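PDB 3CXB: secreted effector protein SifA from Salmonella typhimurium, which is required in infected host cells for endosomal tubulation and the formation of Salmonella-induced filaments, and interacts with host PLEKHM2. Local coordinates for residues P60-L65 with M131-D136; A146-R151 with S295-H300. All coordinates share one frame; numbering follows the deposited sequence.

Interaction 1 of 2, residues P60-L65 with M131-D136; sequences PTRERL and MKDRPD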
loop_
_atom_site.group_PDB
_atom_site.type_symbol
_atom_site.label_atom_id
_atom_site.label_comp_id
_atom_site.label_asym_id
_atom_site.label_seq_id
_atom_site.Cartn_x
_atom_site.Cartn_y
_atom_site.Cartn_z
ATOM N N PRO A 60 5.885 -11.625 -7.965
ATOM C CA PRO A 60 5.661 -10.700 -6.858
ATOM C C PRO A 60 4.198 -10.659 -6.446
ATOM O O PRO A 60 3.312 -11.096 -7.184
ATOM C CB PRO A 60 6.082 -9.371 -7.446
ATOM C CG PRO A 60 5.535 -9.503 -8.885
ATOM C CD PRO A 60 5.982 -10.912 -9.251
ATOM N N THR A 61 3.963 -10.113 -5.263
ATOM C CA THR A 61 2.624 -9.953 -4.735
ATOM C C THR A 61 2.007 -8.874 -5.597
ATOM O O THR A 61 2.734 -8.144 -6.280
ATOM C CB THR A 61 2.696 -9.459 -3.293
ATOM O OG1 THR A 61 3.391 -10.441 -2.514
ATOM C CG2 THR A 61 1.288 -9.250 -2.711
ATOM N N ARG A 62 0.689 -8.747 -5.612
ATOM C CA ARG A 62 0.149 -7.678 -6.435
ATOM C C ARG A 62 0.601 -6.331 -5.857
ATOM O O ARG A 62 1.000 -5.427 -6.600
ATOM C CB ARG A 62 -1.381 -7.739 -6.531
ATOM C CG ARG A 62 -2.147 -7.398 -5.283
ATOM C CD ARG A 62 -3.591 -7.064 -5.644
ATOM N NE ARG A 62 -4.360 -8.238 -6.051
ATOM C CZ ARG A 62 -5.448 -8.201 -6.816
ATOM N NH1 ARG A 62 -5.907 -7.043 -7.278
ATOM N NH2 ARG A 62 -6.086 -9.330 -7.108
ATOM N N GLU A 63 0.575 -6.193 -4.535
ATOM C CA GLU A 63 0.985 -4.930 -3.964
ATOM C C GLU A 63 2.408 -4.630 -4.403
ATOM O O GLU A 63 2.689 -3.542 -4.903
ATOM C CB GLU A 63 0.876 -4.964 -2.447
ATOM C CG GLU A 63 1.267 -3.664 -1.733
ATOM C CD GLU A 63 0.343 -2.470 -2.028
ATOM O OE1 GLU A 63 0.073 -1.681 -1.089
ATOM O OE2 GLU A 63 -0.097 -2.301 -3.193
ATOM N N ARG A 64 3.302 -5.605 -4.262
ATOM C CA ARG A 64 4.702 -5.405 -4.657
ATOM C C ARG A 64 4.787 -5.152 -6.171
ATOM O O ARG A 64 5.697 -4.464 -6.660
ATOM C CB ARG A 64 5.530 -6.623 -4.256
ATOM C CG ARG A 64 6.998 -6.566 -4.643
ATOM C CD ARG A 64 7.681 -5.353 -4.051
ATOM N NE ARG A 64 9.065 -5.233 -4.511
ATOM C CZ ARG A 64 9.722 -4.079 -4.580
ATOM N NH1 ARG A 64 10.979 -4.050 -5.006
ATOM N NH2 ARG A 64 9.110 -2.952 -4.228
ATOM N N LEU A 65 3.834 -5.720 -6.908
ATOM C CA LEU A 65 3.769 -5.515 -8.351
ATOM C C LEU A 65 3.586 -4.028 -8.622
ATOM O O LEU A 65 4.362 -3.437 -9.367
ATOM C CB LEU A 65 2.573 -6.239 -8.969
ATOM C CG LEU A 65 2.778 -6.832 -10.370
ATOM C CD1 LEU A 65 1.462 -7.285 -10.905
ATOM C CD2 LEU A 65 3.402 -5.859 -11.300
ATOM N N MET A 131 -1.528 -14.673 -11.615
ATOM C CA MET A 131 -1.511 -15.165 -10.243
ATOM C C MET A 131 -2.881 -14.971 -9.616
ATOM O O MET A 131 -3.685 -14.146 -10.070
ATOM C CB MET A 131 -0.456 -14.410 -9.421
ATOM C CG MET A 131 0.954 -14.523 -9.951
ATOM S SD MET A 131 1.519 -16.229 -9.902
ATOM C CE MET A 131 1.713 -16.477 -8.084
ATOM N N LYS A 132 -3.169 -15.739 -8.581
ATOM C CA LYS A 132 -4.438 -15.584 -7.913
ATOM C C LYS A 132 -4.169 -15.374 -6.449
ATOM O O LYS A 132 -3.652 -16.261 -5.791
ATOM C CB LYS A 132 -5.306 -16.818 -8.101
ATOM C CG LYS A 132 -6.468 -16.853 -7.134
ATOM C CD LYS A 132 -7.557 -17.794 -7.577
ATOM C CE LYS A 132 -8.266 -17.264 -8.806
ATOM N NZ LYS A 132 -9.533 -18.037 -9.061
ATOM N N ASP A 133 -4.492 -14.200 -5.931
ATOM C CA ASP A 133 -4.270 -13.959 -4.518
ATOM C C ASP A 133 -5.615 -13.935 -3.818
ATOM O O ASP A 133 -6.647 -14.161 -4.438
ATOM C CB ASP A 133 -3.468 -12.669 -4.302
ATOM C CG ASP A 133 -4.134 -11.444 -4.886
ATOM O OD1 ASP A 133 -4.970 -11.594 -5.798
ATOM O OD2 ASP A 133 -3.800 -10.321 -4.433
ATOM N N ARG A 134 -5.629 -13.686 -2.524
ATOM C CA ARG A 134 -6.906 -13.711 -1.847
ATOM C C ARG A 134 -7.264 -12.403 -1.197
ATOM O O ARG A 134 -7.164 -12.249 0.013
ATOM C CB ARG A 134 -6.929 -14.867 -0.838
ATOM C CG ARG A 134 -6.963 -16.228 -1.551
ATOM C CD ARG A 134 -6.785 -17.416 -0.624
ATOM N NE ARG A 134 -6.616 -18.651 -1.392
ATOM C CZ ARG A 134 -6.399 -19.849 -0.858
ATOM N NH1 ARG A 134 -6.259 -20.911 -1.644
ATOM N NH2 ARG A 134 -6.320 -19.991 0.460
ATOM N N PRO A 135 -7.687 -11.431 -2.009
ATOM C CA PRO A 135 -8.071 -10.111 -1.511
ATOM C C PRO A 135 -9.344 -10.192 -0.667
ATOM O O PRO A 135 -10.437 -10.464 -1.177
ATOM C CB PRO A 135 -8.268 -9.316 -2.793
ATOM C CG PRO A 135 -8.806 -10.362 -3.739
ATOM C CD PRO A 135 -7.875 -11.521 -3.468
ATOM N N ASP A 136 -9.182 -9.996 0.633
ATOM C CA ASP A 136 -10.294 -10.008 1.563
ATOM C C ASP A 136 -9.733 -9.340 2.786
ATOM O O ASP A 136 -8.980 -9.945 3.547
ATOM C CB ASP A 136 -10.755 -11.418 1.924
ATOM C CG ASP A 136 -11.915 -11.408 2.933
ATOM O OD1 ASP A 136 -12.299 -12.477 3.457
ATOM O OD2 ASP A 136 -12.454 -10.313 3.207
HETATM O O HOH W 1 -1.185 -10.746 -3.910
#

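Interaction 2 of 2, residues A146-R151 with S295-H300; sequences AMIKRR and SDQVFH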
loop_
_atom_site.group_PDB
_atom_site.type_symbol
_atom_site.label_atom_id
_atom_site.label_comp_id
_atom_site.label_asym_id
_atom_site.label_seq_id
_atom_site.Cartn_x
_atom_site.Cartn_y
_atom_site.Cartn_z
ATOM N N ALA A 146 -14.768 -8.770 1.854
ATOM C CA ALA A 146 -14.679 -7.344 1.583
ATOM C C ALA A 146 -13.386 -7.046 0.849
ATOM O O ALA A 146 -12.310 -7.403 1.316
ATOM C CB ALA A 146 -14.718 -6.569 2.882
ATOM N N MET A 147 -13.491 -6.391 -0.299
ATOM C CA MET A 147 -12.304 -6.051 -1.069
ATOM C C MET A 147 -12.251 -4.543 -1.240
ATOM O O MET A 147 -13.177 -3.829 -0.859
ATOM C CB MET A 147 -12.347 -6.697 -2.446
ATOM C CG MET A 147 -13.437 -6.110 -3.305
ATOM S SD MET A 147 -13.094 -6.198 -5.056
ATOM C CE MET A 147 -14.171 -7.642 -5.490
ATOM N N ILE A 148 -11.166 -4.068 -1.833
ATOM C CA ILE A 148 -10.992 -2.649 -2.057
ATOM C C ILE A 148 -10.545 -2.433 -3.477
ATOM O O ILE A 148 -9.463 -2.878 -3.855
ATOM C CB ILE A 148 -9.905 -2.043 -1.142
ATOM C CG1 ILE A 148 -10.304 -2.160 0.322
ATOM C CG2 ILE A 148 -9.701 -0.574 -1.476
ATOM C CD1 ILE A 148 -9.238 -1.623 1.257
ATOM N N LYS A 149 -11.384 -1.763 -4.260
ATOM C CA LYS A 149 -11.045 -1.441 -5.636
ATOM C C LYS A 149 -10.266 -0.134 -5.590
ATOM O O LYS A 149 -10.235 0.541 -4.558
ATOM C CB LYS A 149 -12.306 -1.308 -6.485
ATOM C CG LYS A 149 -12.998 -2.644 -6.693
ATOM C CD LYS A 149 -14.284 -2.527 -7.498
ATOM C CE LYS A 149 -15.029 -3.869 -7.547
ATOM N NZ LYS A 149 -16.354 -3.787 -8.233
ATOM N N ARG A 150 -9.611 0.221 -6.687
ATOM C CA ARG A 150 -8.833 1.448 -6.670
ATOM C C ARG A 150 -8.541 2.032 -8.044
ATOM O O ARG A 150 -8.493 1.312 -9.031
ATOM C CB ARG A 150 -7.526 1.193 -5.928
ATOM C CG ARG A 150 -6.613 0.188 -6.627
ATOM C CD ARG A 150 -5.536 -0.362 -5.691
ATOM N NE ARG A 150 -5.919 -1.629 -5.069
ATOM C CZ ARG A 150 -5.751 -1.905 -3.779
ATOM N NH1 ARG A 150 -6.119 -3.085 -3.295
ATOM N NH2 ARG A 150 -5.227 -0.992 -2.968
ATOM N N ARG A 151 -8.349 3.349 -8.087
ATOM C CA ARG A 151 -8.058 4.065 -9.333
ATOM C C ARG A 151 -6.899 5.038 -9.082
ATOM O O ARG A 151 -6.726 5.531 -7.972
ATOM C CB ARG A 151 -9.306 4.808 -9.817
ATOM C CG ARG A 151 -9.800 5.894 -8.868
ATOM C CD ARG A 151 -11.065 6.594 -9.394
ATOM N NE ARG A 151 -12.261 5.755 -9.289
ATOM C CZ ARG A 151 -12.911 5.225 -10.321
ATOM N NH1 ARG A 151 -13.987 4.483 -10.110
ATOM N NH2 ARG A 151 -12.490 5.440 -11.564
ATOM N N SER A 295 -7.101 2.608 5.735
ATOM C CA SER A 295 -6.127 3.585 6.157
ATOM C C SER A 295 -4.731 3.112 5.784
ATOM O O SER A 295 -3.999 3.840 5.120
ATOM C CB SER A 295 -6.248 3.830 7.658
ATOM O OG SER A 295 -7.524 4.378 7.964
ATOM N N ASP A 296 -4.364 1.899 6.186
ATOM C CA ASP A 296 -3.044 1.366 5.853
ATOM C C ASP A 296 -2.714 1.581 4.378
ATOM O O ASP A 296 -1.669 2.145 4.033
ATOM C CB ASP A 296 -2.967 -0.138 6.164
ATOM C CG ASP A 296 -2.655 -0.428 7.630
ATOM O OD1 ASP A 296 -2.438 -1.607 7.991
ATOM O OD2 ASP A 296 -2.628 0.527 8.428
ATOM N N GLN A 297 -3.608 1.134 3.507
ATOM C CA GLN A 297 -3.382 1.268 2.073
ATOM C C GLN A 297 -3.291 2.722 1.610
ATOM O O GLN A 297 -2.467 3.063 0.750
ATOM C CB GLN A 297 -4.478 0.531 1.305
ATOM C CG GLN A 297 -4.362 -0.991 1.354
ATOM C CD GLN A 297 -5.525 -1.708 0.662
ATOM O OE1 GLN A 297 -5.851 -1.432 -0.496
ATOM N NE2 GLN A 297 -6.146 -2.640 1.374
ATOM N N VAL A 298 -4.143 3.576 2.171
ATOM C CA VAL A 298 -4.119 4.990 1.815
ATOM C C VAL A 298 -2.745 5.504 2.210
ATOM O O VAL A 298 -2.040 6.159 1.427
ATOM C CB VAL A 298 -5.175 5.809 2.595
ATOM C CG1 VAL A 298 -4.915 7.272 2.365
ATOM C CG2 VAL A 298 -6.594 5.462 2.130
ATOM N N PHE A 299 -2.377 5.181 3.441
ATOM C CA PHE A 299 -1.106 5.581 3.991
ATOM C C PHE A 299 0.018 5.064 3.102
ATOM O O PHE A 299 0.935 5.820 2.745
ATOM C CB PHE A 299 -0.966 5.032 5.411
ATOM C CG PHE A 299 0.351 5.349 6.052
ATOM C CD1 PHE A 299 1.526 4.759 5.591
ATOM C CD2 PHE A 299 0.423 6.259 7.105
ATOM C CE1 PHE A 299 2.753 5.069 6.165
ATOM C CE2 PHE A 299 1.644 6.582 7.694
ATOM C CZ PHE A 299 2.815 5.988 7.224
ATOM N N HIS A 300 -0.057 3.783 2.737
ATOM C CA HIS A 300 0.984 3.195 1.888
ATOM C C HIS A 300 1.029 3.861 0.533
ATOM O O HIS A 300 2.088 3.949 -0.083
ATOM C CB HIS A 300 0.786 1.685 1.699
ATOM C CG HIS A 300 1.672 1.092 0.648
ATOM N ND1 HIS A 300 1.315 1.048 -0.681
ATOM C CD2 HIS A 300 2.917 0.558 0.723
ATOM C CE1 HIS A 300 2.300 0.512 -1.383
ATOM N NE2 HIS A 300 3.285 0.206 -0.555
#

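Interaction 1 of 2, residues P60-L65 with M131-D136
Arg-62 and Asp-133 join the start of a helix to the chain just past the end of a strand through a bidentate salt bridge. The arginine presents its NE side rather than its far end. NE donates to OD2 of Asp-133 at 2.7 Å, with an N-H...O angle of 151°. NH2 of Arg-62 donates to OD1 of Asp-133 at 2.8 Å along a straighter path of 167°. Guanidinium and carboxylate lie nearly coplanar. OD1 receives NH2 on its syn lone pair, whereas NE meets OD2 on the syn side but somewhat above the carboxylate plane. With one nitrogen on each oxygen, neither group can turn about its last bond without breaking a contact.

Both residues hold CG between the backbone N and the carbonyl carbon. The bend in the arginine chain at chi3 (71°) then sets NE beside the acid, and the CG and CD methylenes of Arg-62 both pass 3.5 Å from OD2 of Asp-133. A water makes a second connection, taking a hydrogen bond from the backbone N of Arg-62 and giving one to OD2 of Asp-133 at 2.7 Å. That amide belongs to the first turn of the helix, so OD2 is linked to both the main chain and the side chain of one residue.

The bridge ties the start of helix 62-75 to the chain leaving strand 126-132, an outermost strand of the five-stranded antiparallel sheet; Leu-65 of the same helix packs on strands 108-114 and 118-123. Phe-119 touches both Arg-62 and Asp-133, while NH1 of Arg-62 bonds to the carbonyl oxygen of Asn-115, between those two strands.

Interaction 2 of 2, residues A146-R151 with S295-H300
An edge strand of the three-stranded antiparallel sheet, 145-153, faces helix 283-303 here, and a single glutamine spans the gap: the nearest CA atoms, those of Ile-148 and Gln-297, are 9.5 Å apart. Gln-297 reaches across with its chain extended beyond CG, carrying its amide to two side chains of the strand. OE1 of Gln-297 accepts from NH2 of Arg-150 at 2.6 Å, with an N-H...O angle of 146°; the donor stands 21° off the carbonyl plane. NH1 of Arg-150 adds a weak second bond to the same OE1 at 3.3 Å. Both terminal nitrogens of the guanidinium therefore converge on one oxygen, NH1 only weakly, and the guanidinium plane is turned 27° from that of the amide.

Ile-148 approaches Gln-297 from the opposite direction, and its CD1 methyl comes to 3.3 Å from NE2 of the glutamine. Two residues apart on the strand, Ile-148 and Arg-150 both point toward the helix, one offering a methyl and the other a charge.

Pairing a cationic donor with a neutral carbonyl leaves the positive charge uncompensated by Gln-297 itself. The guanidinium would probably polarise the amide, drawing electron density toward OE1 and making that oxygen a stronger acceptor.

Interaction 1 closes along the chain before interaction 2 opens, and their centres are 13 Å apart. Two direct approaches connect them. Asp-136, at the end of 131-136, sets OD2 3.1 Å from the backbone N of Ala-146, a probable hydrogen bond leading from the loop after strand 126-132 to strand 145-153. Separately, OE1 of Glu-63 packs 3.0 Å from ND1 of His-300, bringing helix 62-75 close to helix 283-303. NE2 of the same histidine bonds to Glu-67, one turn further along helix 62-75. The two contacts, a charged pair near the surface and a partly buried arginine-glutamine bond, are thus joined both through the chain after strand 126-132 and through the approach of these two helices.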